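Local coordinates for toxin protein (Yersinia entomophaga, PDB 6AQK) that probably acts as the ADP-ribosyltransferase toxin domain of an RHS protein, transferring ADP-ribose from NAD+ to a target molecule, at residues Y29-S32 with F33-L37; A59-G62 with R63-P67; E119-N122 with E123-K127; G177-S181 with E182-T186; Y200-E203 with G204-Y207. All coordinates share one frame; numbering follows the deposited sequence.

Contact 1. Residues Y29-S32 with F33-L37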
loop_
_atom_site.group_PDB
_atom_site.type_symbol
_atom_site.label_atom_id
_atom_site.label_comp_id
_atom_site.label_asym_id
_atom_site.label_seq_id
_atom_site.Cartn_x
_atom_site.Cartn_y
_atom_site.Cartn_z
ATOM N N TYR A 29 6.032 2.775 -13.246
ATOM C CA TYR A 29 5.264 3.872 -13.854
ATOM C C TYR A 29 3.998 4.174 -12.993
ATOM O O TYR A 29 3.666 5.309 -12.731
ATOM C CB TYR A 29 4.830 3.519 -15.260
ATOM C CG TYR A 29 5.994 3.570 -16.236
ATOM C CD1 TYR A 29 6.348 4.741 -16.828
ATOM C CD2 TYR A 29 6.785 2.427 -16.496
ATOM C CE1 TYR A 29 7.421 4.793 -17.723
ATOM C CE2 TYR A 29 7.870 2.477 -17.386
ATOM C CZ TYR A 29 8.157 3.658 -17.985
ATOM O OH TYR A 29 9.217 3.773 -18.816
ATOM N N TYR A 30 3.315 3.144 -12.574
ATOM C CA TYR A 30 2.047 3.290 -11.769
ATOM C C TYR A 30 2.332 3.797 -10.372
ATOM O O TYR A 30 1.628 4.711 -9.839
ATOM C CB TYR A 30 1.262 1.928 -11.723
ATOM C CG TYR A 30 0.597 1.713 -13.052
ATOM C CD1 TYR A 30 1.318 1.180 -14.120
ATOM C CD2 TYR A 30 -0.713 2.135 -13.278
ATOM C CE1 TYR A 30 0.761 1.074 -15.383
ATOM C CE2 TYR A 30 -1.281 2.039 -14.544
ATOM C CZ TYR A 30 -0.523 1.511 -15.591
ATOM O OH TYR A 30 -1.021 1.375 -16.821
ATOM N N SER A 31 3.351 3.195 -9.760
ATOM C CA SER A 31 3.767 3.598 -8.437
ATOM C C SER A 31 4.217 5.082 -8.418
ATOM O O SER A 31 3.779 5.864 -7.588
ATOM C CB SER A 31 4.902 2.714 -7.934
ATOM O OG SER A 31 5.149 3.075 -6.587
ATOM N N SER A 32 5.066 5.462 -9.366
ATOM C CA SER A 32 5.539 6.808 -9.436
ATOM C C SER A 32 4.440 7.850 -9.762
ATOM O O SER A 32 4.483 9.014 -9.259
ATOM C CB SER A 32 6.763 6.868 -10.382
ATOM O OG SER A 32 6.401 6.628 -11.724
ATOM N N PHE A 33 3.445 7.450 -10.554
ATOM C CA PHE A 33 2.305 8.275 -10.856
ATOM C C PHE A 33 1.505 8.555 -9.517
ATOM O O PHE A 33 1.140 9.721 -9.241
ATOM C CB PHE A 33 1.396 7.570 -11.824
ATOM C CG PHE A 33 0.242 8.394 -12.373
ATOM C CD1 PHE A 33 -0.991 8.526 -11.676
ATOM C CD2 PHE A 33 0.313 8.921 -13.641
ATOM C CE1 PHE A 33 -2.037 9.273 -12.204
ATOM C CE2 PHE A 33 -0.739 9.633 -14.176
ATOM C CZ PHE A 33 -1.920 9.819 -13.451
ATOM N N THR A 34 1.273 7.538 -8.705
ATOM C CA THR A 34 0.454 7.746 -7.530
ATOM C C THR A 34 1.263 8.500 -6.478
ATOM O O THR A 34 0.673 9.278 -5.693
ATOM C CB THR A 34 -0.226 6.468 -6.994
ATOM O OG1 THR A 34 0.735 5.467 -6.591
ATOM C CG2 THR A 34 -1.190 5.884 -8.031
ATOM N N ILE A 35 2.571 8.294 -6.466
ATOM C CA ILE A 35 3.432 9.129 -5.641
ATOM C C ILE A 35 3.314 10.579 -6.075
ATOM O O ILE A 35 3.172 11.482 -5.210
ATOM C CB ILE A 35 4.841 8.624 -5.615
ATOM C CG1 ILE A 35 4.865 7.281 -4.823
ATOM C CG2 ILE A 35 5.773 9.643 -4.993
ATOM C CD1 ILE A 35 6.178 6.581 -4.919
ATOM N N ALA A 36 3.368 10.826 -7.372
ATOM C CA ALA A 36 3.191 12.236 -7.836
ATOM C C ALA A 36 1.907 12.841 -7.408
ATOM O O ALA A 36 1.908 14.013 -6.997
ATOM C CB ALA A 36 3.351 12.365 -9.296
ATOM N N LEU A 37 0.811 12.077 -7.440
ATOM C CA LEU A 37 -0.506 12.570 -6.958
ATOM C C LEU A 37 -0.417 12.993 -5.487
ATOM O O LEU A 37 -1.027 13.984 -5.131
ATOM C CB LEU A 37 -1.562 11.503 -7.065
ATOM C CG LEU A 37 -2.023 10.940 -8.426
ATOM C CD1 LEU A 37 -2.975 9.759 -8.182
ATOM C CD2 LEU A 37 -2.706 12.017 -9.207
#
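Phe33 follows Tyr29 by one turn of helix 27-39, its CB 3.3 Å from Tyr29 O and its backbone N bonded to the same oxygen at 3.1 Å. Trp58 NE1 of the neighbouring helix 51-63 also donates to Tyr29 O, so one carbonyl serves both its own helix and the next. The Phe33 ring is carried off the preceding turn because CG lies opposite the backbone N (chi1 -172°); it then meets the rings of Phe54 and Trp58 edge-to-face and touches Val80 and Leu84 of helix 74-90. Ser32, the other heavily buried residue, contributes chiefly backbone: its O accepts from Ala36 N at 2.8 Å, with Ala36 CB resting 3.5 Å from Ser32 O. Its hydroxyl, tucked between the backbone N and carbonyl carbon (chi1 69°), turns back along the helix to hydrogen-bond Pro28 O. On the more open side, Ser31 O takes Ile35 N at 2.9 Å. The Ile35 chain lies over that carbonyl, CG1 3.3 Å from Ser31 O, and its CD1 reaches to 4.0 Å from Ser31 OG. The Ser32 hydroxyl and the Tyr29 carbonyl thus both have partners within their own helix, and Trp58 NE1 adds to its bond with Tyr29 O a weak one to Ser32 OG. A polar link between helices 27-39 and 51-63 therefore sits right beside the ring packing of Phe33 on Phe54 and Trp58.

Contact 2. Residues A59-G62 with R63-P67. With PT (platinum (II) ion), chain B.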
loop_
_atom_site.group_PDB
_atom_site.type_symbol
_atom_site.label_atom_id
_atom_site.label_comp_id
_atom_site.label_asym_id
_atom_site.label_seq_id
_atom_site.Cartn_x
_atom_site.Cartn_y
_atom_site.Cartn_z
ATOM N N ALA A 59 8.060 12.380 -13.779
ATOM C CA ALA A 59 9.326 11.936 -14.433
ATOM C C ALA A 59 10.471 11.885 -13.421
ATOM O O ALA A 59 11.273 10.932 -13.373
ATOM C CB ALA A 59 9.656 12.843 -15.631
ATOM N N GLU A 60 10.518 12.894 -12.574
ATOM C CA GLU A 60 11.545 12.983 -11.539
ATOM C C GLU A 60 11.483 11.781 -10.640
ATOM O O GLU A 60 12.510 11.118 -10.434
ATOM C CB GLU A 60 11.336 14.279 -10.779
ATOM C CG GLU A 60 12.208 14.596 -9.572
ATOM C CD GLU A 60 11.710 15.896 -8.915
ATOM O OE1 GLU A 60 11.347 16.855 -9.645
ATOM O OE2 GLU A 60 11.589 15.931 -7.685
ATOM N N ILE A 61 10.274 11.444 -10.166
ATOM C CA ILE A 61 10.136 10.287 -9.264
ATOM C C ILE A 61 10.480 8.955 -9.989
ATOM O O ILE A 61 11.196 8.066 -9.473
ATOM C CB ILE A 61 8.739 10.233 -8.713
ATOM C CG1 ILE A 61 8.441 11.484 -7.898
ATOM C CG2 ILE A 61 8.478 8.973 -7.867
ATOM C CD1 ILE A 61 6.962 11.779 -7.923
ATOM N N GLY A 62 10.015 8.843 -11.232
ATOM C CA GLY A 62 10.145 7.595 -11.983
ATOM C C GLY A 62 11.587 7.275 -12.352
ATOM O O GLY A 62 11.996 6.117 -12.336
ATOM N N ARG A 63 12.403 8.306 -12.502
ATOM C CA ARG A 63 13.852 8.069 -12.714
ATOM C C ARG A 63 14.604 7.477 -11.537
ATOM O O ARG A 63 15.646 6.880 -11.706
ATOM C CB ARG A 63 14.486 9.386 -13.160
ATOM C CG ARG A 63 14.242 9.652 -14.627
ATOM C CD ARG A 63 15.150 10.777 -15.110
ATOM N NE ARG A 63 14.840 12.045 -14.429
ATOM C CZ ARG A 63 13.957 12.961 -14.853
ATOM N NH1 ARG A 63 13.781 14.072 -14.126
ATOM N NH2 ARG A 63 13.243 12.788 -15.984
ATOM N N ASN A 64 14.062 7.618 -10.333
ATOM C CA ASN A 64 14.660 7.054 -9.121
ATOM C C ASN A 64 14.130 5.689 -8.722
ATOM O O ASN A 64 14.474 5.177 -7.662
ATOM C CB ASN A 64 14.496 8.079 -7.958
ATOM C CG ASN A 64 15.257 9.344 -8.246
ATOM O OD1 ASN A 64 16.342 9.283 -8.818
ATOM N ND2 ASN A 64 14.675 10.497 -7.933
ATOM N N MET A 65 13.281 5.083 -9.540
ATOM C CA MET A 65 12.722 3.764 -9.168
ATOM C C MET A 65 13.660 2.675 -9.628
ATOM O O MET A 65 14.452 2.900 -10.561
ATOM C CB MET A 65 11.330 3.552 -9.778
ATOM C CG MET A 65 10.296 4.609 -9.421
ATOM S SD MET A 65 9.578 4.520 -7.758
ATOM C CE MET A 65 10.840 5.328 -6.788
ATOM N N LYS A 66 13.526 1.510 -8.976
ATOM C CA LYS A 66 14.241 0.269 -9.289
ATOM C C LYS A 66 13.213 -0.793 -9.757
ATOM O O LYS A 66 12.424 -1.266 -8.932
ATOM C CB LYS A 66 14.966 -0.254 -8.024
ATOM N N PRO A 67 13.143 -1.144 -11.049
ATOM C CA PRO A 67 13.861 -0.499 -12.154
ATOM C C PRO A 67 13.283 0.873 -12.505
ATOM O O PRO A 67 12.142 1.213 -12.081
ATOM C CB PRO A 67 13.669 -1.477 -13.339
ATOM C CG PRO A 67 12.401 -2.208 -13.023
ATOM C CD PRO A 67 12.364 -2.312 -11.502
HETATM PT PT PT B . 10.365 2.467 -6.781
#
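Arg63 folds back over the last turn of helix 51-63 and lays the face of its guanidinium on Ala59 O, which sits 3.6 Å above the plane, over its centre. The same oxygen accepts the backbone N of Arg63 at 3.0 Å, the closing i to i+4 bond of this stretch. At the outer end of the side chain, NH2 lies 3.6 Å from Ala59 CB, while NH1 passes beside the CA of Glu60; a bend at chi3 (-64°) turns the flat group down onto the helix. The carboxylate of Glu60 does not reach the guanidinium and forms a long, weak ion pair with Lys57. For the donors after Arg63 the bonding changes to i+3: Ile61 O takes Asn64 N at 3.0 Å and Gly62 O takes Met65 N at 3.2 Å. Gly62 also has a backbone hydrogen bond with Ala69, which ties the helix end to the following loop. In Met65, chi1 (-57°) sets CG 3.6 Å from Ile61 O, and the bend at chi2 then turns SD to a platinum(II) ion at 2.4 Å; two further atoms from outside these segments also bind the ion. The change from i+4 to i+3 bonding is typical of a helix C-terminus unwinding into a loop, here with a methionine sulfur that binds a platinum(II) ion in this crystal, probably introduced as a heavy atom.

Contact 3. Residues E119-N122 with E123-K127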
loop_
_atom_site.group_PDB
_atom_site.type_symbol
_atom_site.label_atom_id
_atom_site.label_comp_id
_atom_site.label_asym_id
_atom_site.label_seq_id
_atom_site.Cartn_x
_atom_site.Cartn_y
_atom_site.Cartn_z
ATOM N N GLU A 119 6.112 10.189 13.357
ATOM C CA GLU A 119 6.069 10.652 14.758
ATOM C C GLU A 119 6.250 9.530 15.738
ATOM O O GLU A 119 7.099 9.613 16.672
ATOM C CB GLU A 119 4.741 11.363 15.014
ATOM C CG GLU A 119 4.473 11.830 16.452
ATOM C CD GLU A 119 5.143 13.147 16.778
ATOM O OE1 GLU A 119 4.424 14.148 17.019
ATOM O OE2 GLU A 119 6.390 13.197 16.759
ATOM N N PHE A 120 5.481 8.461 15.507
ATOM C CA PHE A 120 5.482 7.331 16.408
ATOM C C PHE A 120 6.839 6.695 16.356
ATOM O O PHE A 120 7.388 6.358 17.402
ATOM C CB PHE A 120 4.353 6.350 16.075
ATOM C CG PHE A 120 4.338 5.145 16.973
ATOM C CD1 PHE A 120 3.762 5.250 18.253
ATOM C CD2 PHE A 120 4.874 3.911 16.564
ATOM C CE1 PHE A 120 3.758 4.144 19.132
ATOM C CE2 PHE A 120 4.837 2.783 17.439
ATOM C CZ PHE A 120 4.274 2.928 18.725
ATOM N N ILE A 121 7.400 6.524 15.151
ATOM C CA ILE A 121 8.752 5.961 14.999
ATOM C C ILE A 121 9.787 6.814 15.724
ATOM O O ILE A 121 10.608 6.280 16.506
ATOM C CB ILE A 121 9.168 5.838 13.501
ATOM C CG1 ILE A 121 8.318 4.721 12.856
ATOM C CG2 ILE A 121 10.653 5.562 13.349
ATOM C CD1 ILE A 121 8.480 4.542 11.341
ATOM N N ASN A 122 9.768 8.105 15.442
ATOM C CA ASN A 122 10.647 9.055 16.162
ATOM C C ASN A 122 10.545 8.952 17.675
ATOM O O ASN A 122 11.570 8.952 18.314
ATOM C CB ASN A 122 10.445 10.510 15.712
ATOM C CG ASN A 122 11.008 10.759 14.289
ATOM O OD1 ASN A 122 11.935 10.073 13.822
ATOM N ND2 ASN A 122 10.417 11.710 13.590
ATOM N N GLU A 123 9.346 8.852 18.235
ATOM C CA GLU A 123 9.214 8.751 19.694
ATOM C C GLU A 123 9.641 7.387 20.258
ATOM O O GLU A 123 9.982 7.297 21.444
ATOM C CB GLU A 123 7.790 9.010 20.136
ATOM C CG GLU A 123 7.213 10.377 19.750
ATOM C CD GLU A 123 5.690 10.443 19.883
ATOM O OE1 GLU A 123 5.096 9.462 20.391
ATOM O OE2 GLU A 123 5.078 11.481 19.485
ATOM N N SER A 124 9.591 6.332 19.438
ATOM C CA SER A 124 9.690 4.951 19.903
ATOM C C SER A 124 11.042 4.317 19.730
ATOM O O SER A 124 11.464 3.415 20.512
ATOM C CB SER A 124 8.687 4.066 19.087
ATOM O OG SER A 124 7.334 4.329 19.447
ATOM N N GLU A 125 11.628 4.617 18.582
ATOM C CA GLU A 125 12.967 4.153 18.183
ATOM C C GLU A 125 13.936 3.913 19.330
ATOM O O GLU A 125 14.151 4.819 20.099
ATOM C CB GLU A 125 13.603 5.296 17.393
ATOM C CG GLU A 125 13.887 4.940 15.999
ATOM C CD GLU A 125 14.236 6.149 15.192
ATOM O OE1 GLU A 125 14.377 7.275 15.746
ATOM O OE2 GLU A 125 14.343 5.939 13.979
ATOM N N GLY A 126 14.514 2.721 19.419
ATOM C CA GLY A 126 15.543 2.419 20.406
ATOM C C GLY A 126 15.077 2.216 21.838
ATOM O O GLY A 126 15.895 2.018 22.718
ATOM N N LYS A 127 13.784 2.287 22.108
ATOM C CA LYS A 127 13.300 1.954 23.444
ATOM C C LYS A 127 13.503 0.478 23.695
ATOM O O LYS A 127 13.472 -0.305 22.758
ATOM C CB LYS A 127 11.833 2.312 23.609
ATOM C CG LYS A 127 11.596 3.781 23.792
ATOM C CD LYS A 127 10.209 4.017 24.361
ATOM C CE LYS A 127 9.925 5.505 24.453
ATOM N NZ LYS A 127 8.484 5.807 24.687
#
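Glu123 runs back over Glu119, one turn earlier on helix 115-124. Its CB sits 3.6 Å from Glu119 O, the acceptor of its own backbone N. CG comes closer, 3.2 Å from Glu119 O, and CD still hovers over that carbonyl. At the tip, OE2 ends 3.1 Å from Glu119 CG, reached by an extended chain that leaves with CG opposite the carbonyl carbon (chi1 -59°). The Glu119 chain is bent at chi2 and crosses it at a slant, so the two carboxylates, their planes 38° apart, bring OE2 of Glu119 and OE2 of Glu123 to 3.5 Å. Two acceptors of like charge at that distance would probably raise the proton affinity of one of them. On the buried side of the turn, Ser124 OG donates to Phe120 O at 2.9 Å from above the carbonyl plane. The same hydroxyl oxygen lies centrally over one face of the Phe120 ring, 3.4 Å above it, while strands 192-200 and 220-226 supply Leu198, Tyr200 and Tyr220 around ring and serine. The backbone N-H of Ser124 is shared between Ile121 O and, weakly, Phe120 O. Ile121 O takes a second donor, Glu125 N, at 2.8 Å and almost straight (165°). Glu125 then leaves helical angles and a type II turn runs from Ser124 to Lys127, with Gly126 at positive phi: a helix C-terminus passing straight into a beta turn.

Contact 4. Residues G177-S181 with E182-T186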
loop_
_atom_site.group_PDB
_atom_site.type_symbol
_atom_site.label_atom_id
_atom_site.label_comp_id
_atom_site.label_asym_id
_atom_site.label_seq_id
_atom_site.Cartn_x
_atom_site.Cartn_y
_atom_site.Cartn_z
ATOM N N GLY A 177 -5.547 -10.767 -10.075
ATOM C CA GLY A 177 -4.288 -10.285 -10.651
ATOM C C GLY A 177 -3.102 -11.232 -10.517
ATOM O O GLY A 177 -3.233 -12.406 -10.269
ATOM N N LEU A 178 -1.928 -10.680 -10.672
ATOM C CA LEU A 178 -0.797 -11.433 -11.067
ATOM C C LEU A 178 -0.318 -12.357 -9.964
ATOM O O LEU A 178 0.237 -13.413 -10.254
ATOM C CB LEU A 178 0.237 -10.421 -11.501
ATOM C CG LEU A 178 1.621 -10.741 -12.040
ATOM C CD1 LEU A 178 1.659 -11.660 -13.246
ATOM C CD2 LEU A 178 2.270 -9.419 -12.438
ATOM N N TYR A 179 -0.596 -12.036 -8.698
ATOM C CA TYR A 179 -0.116 -12.853 -7.588
ATOM C C TYR A 179 -1.263 -13.379 -6.754
ATOM O O TYR A 179 -1.024 -13.893 -5.657
ATOM C CB TYR A 179 0.832 -12.000 -6.732
ATOM C CG TYR A 179 2.005 -11.485 -7.542
ATOM C CD1 TYR A 179 2.910 -12.385 -8.076
ATOM C CD2 TYR A 179 2.149 -10.150 -7.852
ATOM C CE1 TYR A 179 3.964 -11.983 -8.854
ATOM C CE2 TYR A 179 3.233 -9.720 -8.657
ATOM C CZ TYR A 179 4.125 -10.663 -9.141
ATOM O OH TYR A 179 5.195 -10.325 -9.941
ATOM N N ALA A 180 -2.489 -13.297 -7.273
ATOM C CA ALA A 180 -3.654 -13.849 -6.562
ATOM C C ALA A 180 -3.462 -15.314 -6.214
ATOM O O ALA A 180 -3.738 -15.706 -5.109
ATOM C CB ALA A 180 -4.899 -13.688 -7.392
ATOM N N SER A 181 -2.892 -16.090 -7.121
ATOM C CA SER A 181 -2.681 -17.539 -6.876
ATOM C C SER A 181 -1.534 -17.768 -5.858
ATOM O O SER A 181 -1.405 -18.853 -5.362
ATOM C CB SER A 181 -2.414 -18.276 -8.213
ATOM O OG SER A 181 -1.144 -17.894 -8.750
ATOM N N GLU A 182 -0.753 -16.728 -5.506
ATOM C CA GLU A 182 0.257 -16.817 -4.457
ATOM C C GLU A 182 -0.201 -16.158 -3.137
ATOM O O GLU A 182 0.634 -15.962 -2.296
ATOM C CB GLU A 182 1.571 -16.261 -4.960
ATOM C CG GLU A 182 1.749 -16.510 -6.450
ATOM C CD GLU A 182 3.174 -16.734 -6.827
ATOM O OE1 GLU A 182 3.976 -15.814 -6.610
ATOM O OE2 GLU A 182 3.480 -17.836 -7.340
ATOM N N GLY A 183 -1.530 -15.895 -2.964
ATOM C CA GLY A 183 -2.144 -15.392 -1.753
ATOM C C GLY A 183 -2.262 -13.859 -1.642
ATOM O O GLY A 183 -2.563 -13.339 -0.587
ATOM N N GLU A 184 -2.031 -13.143 -2.722
ATOM C CA GLU A 184 -2.034 -11.665 -2.631
ATOM C C GLU A 184 -3.485 -11.199 -2.693
ATOM O O GLU A 184 -4.252 -11.678 -3.562
ATOM C CB GLU A 184 -1.183 -11.085 -3.729
ATOM C CG GLU A 184 -1.143 -9.570 -3.761
ATOM C CD GLU A 184 0.085 -9.046 -4.542
ATOM O OE1 GLU A 184 -0.050 -8.517 -5.670
ATOM O OE2 GLU A 184 1.183 -9.162 -4.023
ATOM N N VAL A 185 -3.863 -10.285 -1.777
ATOM C CA VAL A 185 -5.149 -9.615 -1.800
ATOM C C VAL A 185 -4.891 -8.132 -2.019
ATOM O O VAL A 185 -4.176 -7.531 -1.250
ATOM C CB VAL A 185 -5.881 -9.824 -0.445
ATOM C CG1 VAL A 185 -7.135 -8.987 -0.371
ATOM C CG2 VAL A 185 -6.138 -11.303 -0.170
ATOM N N THR A 186 -5.512 -7.545 -3.019
ATOM C CA THR A 186 -5.290 -6.154 -3.339
ATOM C C THR A 186 -6.433 -5.212 -3.045
ATOM O O THR A 186 -7.651 -5.584 -3.175
ATOM C CB THR A 186 -4.971 -6.103 -4.860
ATOM O OG1 THR A 186 -4.019 -7.135 -5.160
ATOM C CG2 THR A 186 -4.399 -4.721 -5.307
HETATM O O HOH W 1 -1.966 -9.817 -7.250
HETATM O O HOH W 2 -5.305 -14.072 -3.296
#
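Tyr179 CG lies opposite the carbonyl carbon (chi1 -59°) and Glu184 CG opposite the backbone N (chi1 178°), which makes the two side chains run alongside each other. Their CB atoms are 3.7 Å apart. Farther out, Glu184 OE1 meets the edge of the ring, near its plane, 3.5 Å from Tyr179 CD2, and the carboxylate is turned 67° against the ring. Glu182 comes in obliquely, its OE1 3.9 Å from Tyr179 CD1. Tyr179 O itself is gripped by two amides arriving from opposite faces of its plane, Glu182 N at 2.9 Å and Glu184 N at 3.2 Å. The second of these, a 6→1 bond, combines with the 5→2 bond from Gly183 N to Ala180 O and the positive phi of Gly183 in a Schellman motif. It closes the short 3-10 turn at Ala180-Ser181, which a type I turn from Gly177 to Ala180 precedes, and strand 184-187 starts from it. One water bridges Tyr179 N and Glu184 OE1, and a second donates to Glu184 O at 2.6 Å and also to Ala180 O. A carboxylate oxygen suits the positive C-H rim of an aromatic ring, and together with the water bond to the Tyr179 amide this edge contact fixes the position of the Glu184 carboxylate.

Contact 5. Residues Y200-E203 with G204-Y207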
loop_
_atom_site.group_PDB
_atom_site.type_symbol
_atom_site.label_atom_id
_atom_site.label_comp_id
_atom_site.label_asym_id
_atom_site.label_seq_id
_atom_site.Cartn_x
_atom_site.Cartn_y
_atom_site.Cartn_z
ATOM N N TYR A 200 5.250 -0.630 18.836
ATOM C CA TYR A 200 6.683 -0.686 18.677
ATOM C C TYR A 200 7.209 -1.955 19.340
ATOM O O TYR A 200 6.802 -2.339 20.448
ATOM C CB TYR A 200 7.363 0.545 19.318
ATOM C CG TYR A 200 8.837 0.354 19.532
ATOM C CD1 TYR A 200 9.730 0.303 18.444
ATOM C CD2 TYR A 200 9.357 0.172 20.814
ATOM C CE1 TYR A 200 11.110 0.132 18.638
ATOM C CE2 TYR A 200 10.718 -0.007 21.015
ATOM C CZ TYR A 200 11.592 -0.022 19.952
ATOM O OH TYR A 200 12.912 -0.220 20.176
ATOM N N LEU A 201 8.153 -2.557 18.667
ATOM C CA LEU A 201 8.715 -3.842 19.069
ATOM C C LEU A 201 10.218 -3.702 19.112
ATOM O O LEU A 201 10.918 -3.649 18.060
ATOM C CB LEU A 201 8.277 -4.957 18.103
ATOM C CG LEU A 201 6.801 -5.428 18.079
ATOM C CD1 LEU A 201 6.587 -6.370 16.901
ATOM C CD2 LEU A 201 6.312 -6.065 19.376
ATOM N N PRO A 202 10.787 -3.681 20.318
ATOM C CA PRO A 202 12.271 -3.777 20.362
ATOM C C PRO A 202 12.897 -4.974 19.605
ATOM O O PRO A 202 12.245 -5.947 19.280
ATOM C CB PRO A 202 12.582 -3.892 21.885
ATOM C CG PRO A 202 11.347 -3.417 22.581
ATOM C CD PRO A 202 10.176 -3.691 21.650
ATOM N N GLU A 203 14.169 -4.876 19.315
ATOM C CA GLU A 203 14.971 -6.002 18.810
ATOM C C GLU A 203 14.739 -7.286 19.568
ATOM O O GLU A 203 14.608 -7.276 20.779
ATOM C CB GLU A 203 16.467 -5.678 18.913
ATOM C CG GLU A 203 16.982 -4.651 17.924
ATOM C CD GLU A 203 16.965 -5.136 16.490
ATOM O OE1 GLU A 203 16.884 -6.366 16.248
ATOM O OE2 GLU A 203 17.020 -4.271 15.598
ATOM N N GLY A 204 14.614 -8.385 18.859
ATOM C CA GLY A 204 14.272 -9.653 19.517
ATOM C C GLY A 204 12.825 -9.891 19.883
ATOM O O GLY A 204 12.468 -11.032 20.137
ATOM N N ARG A 205 11.973 -8.863 19.882
ATOM C CA ARG A 205 10.561 -9.003 20.261
ATOM C C ARG A 205 9.730 -9.262 18.997
ATOM O O ARG A 205 10.140 -8.832 17.902
ATOM C CB ARG A 205 10.059 -7.746 20.946
ATOM C CG ARG A 205 10.784 -7.407 22.252
ATOM C CD ARG A 205 10.646 -8.502 23.320
ATOM N NE ARG A 205 9.262 -8.775 23.650
ATOM C CZ ARG A 205 8.486 -8.066 24.454
ATOM N NH1 ARG A 205 8.944 -6.995 25.084
ATOM N NH2 ARG A 205 7.214 -8.451 24.634
ATOM N N SER A 206 8.612 -9.969 19.160
ATOM C CA SER A 206 7.738 -10.366 18.028
ATOM C C SER A 206 6.314 -9.914 18.273
ATOM O O SER A 206 5.816 -9.922 19.412
ATOM C CB SER A 206 7.720 -11.877 17.851
ATOM O OG SER A 206 9.019 -12.417 17.721
ATOM N N TYR A 207 5.621 -9.598 17.182
ATOM C CA TYR A 207 4.207 -9.276 17.270
ATOM C C TYR A 207 3.453 -10.421 17.993
ATOM O O TYR A 207 3.677 -11.593 17.698
ATOM C CB TYR A 207 3.653 -9.135 15.842
ATOM C CG TYR A 207 2.207 -8.709 15.776
ATOM C CD1 TYR A 207 1.701 -7.736 16.603
ATOM C CD2 TYR A 207 1.358 -9.278 14.837
ATOM C CE1 TYR A 207 0.389 -7.286 16.488
ATOM C CE2 TYR A 207 0.021 -8.862 14.749
ATOM C CZ TYR A 207 -0.444 -7.881 15.570
ATOM O OH TYR A 207 -1.739 -7.487 15.450
HETATM O O HOH W 3 14.958 -8.595 16.267
#
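Leu201 reaches over the backbone of the returning chain, its CD1 3.4 Å from Tyr207 N and 4.2 Å from Tyr207 CB, with CD2 lying 3.9 Å from Ser206 O. CD1 lies anti to CA (chi2 171°), which carries this methyl out to Tyr207. Next to it, Pro202 and Arg205 pack flank to flank: the proline CD is 3.8 Å from Arg205 CG, so the aliphatic base of the arginine packs on the ring. Pro202 O receives the backbone N of Arg205 at 3.0 Å, the bond that closes a type II turn from Pro202 to Arg205. Gly204 holds the third position with positive phi, a conformation that favours glycine. A water accepts from Gly204 N at 2.6 Å and donates to Glu203 OE1 at 2.9 Å, joining the turn's amide to the bent glutamate chain. Past its bends the Arg205 side chain leads off to a salt bridge with Asp209, Ser206 OG bonds to Gly215 O, and Tyr207 OH to His164 ND1 on strand 161-167. The turn follows strand 192-200 and precedes helix 211-214; Leu201 and Tyr207 settle on Ile221 of strand 220-226, while Thr130, just ahead of strand 131-140, touches Leu201, Pro202 and Arg205.

Overall arrangement
The five contacts follow one another along the chain and fall into two clusters and one outlier. Contacts 1 and 2 have centres 10 Å apart, on helix 27-39 and on the end of helix 51-63 with the loop after it; the two helices pack through Ser32 and Ile35 on Ile61. Contacts 3 and 5, with centres 13 Å apart, border the mixed five-stranded sheet, where Tyr200 OH approaches Lys127 O at 2.6 Å, a probable hydrogen bond. Contact 4 belongs to the small two-stranded sheet and comes no nearer than about 11 Å to contacts 1 and 2, measured between nearest atoms. Contacts 1 and 5 lie on opposite sides of the chain's centre, so the set samples the helical part and the far end of the sheet of this toxin domain.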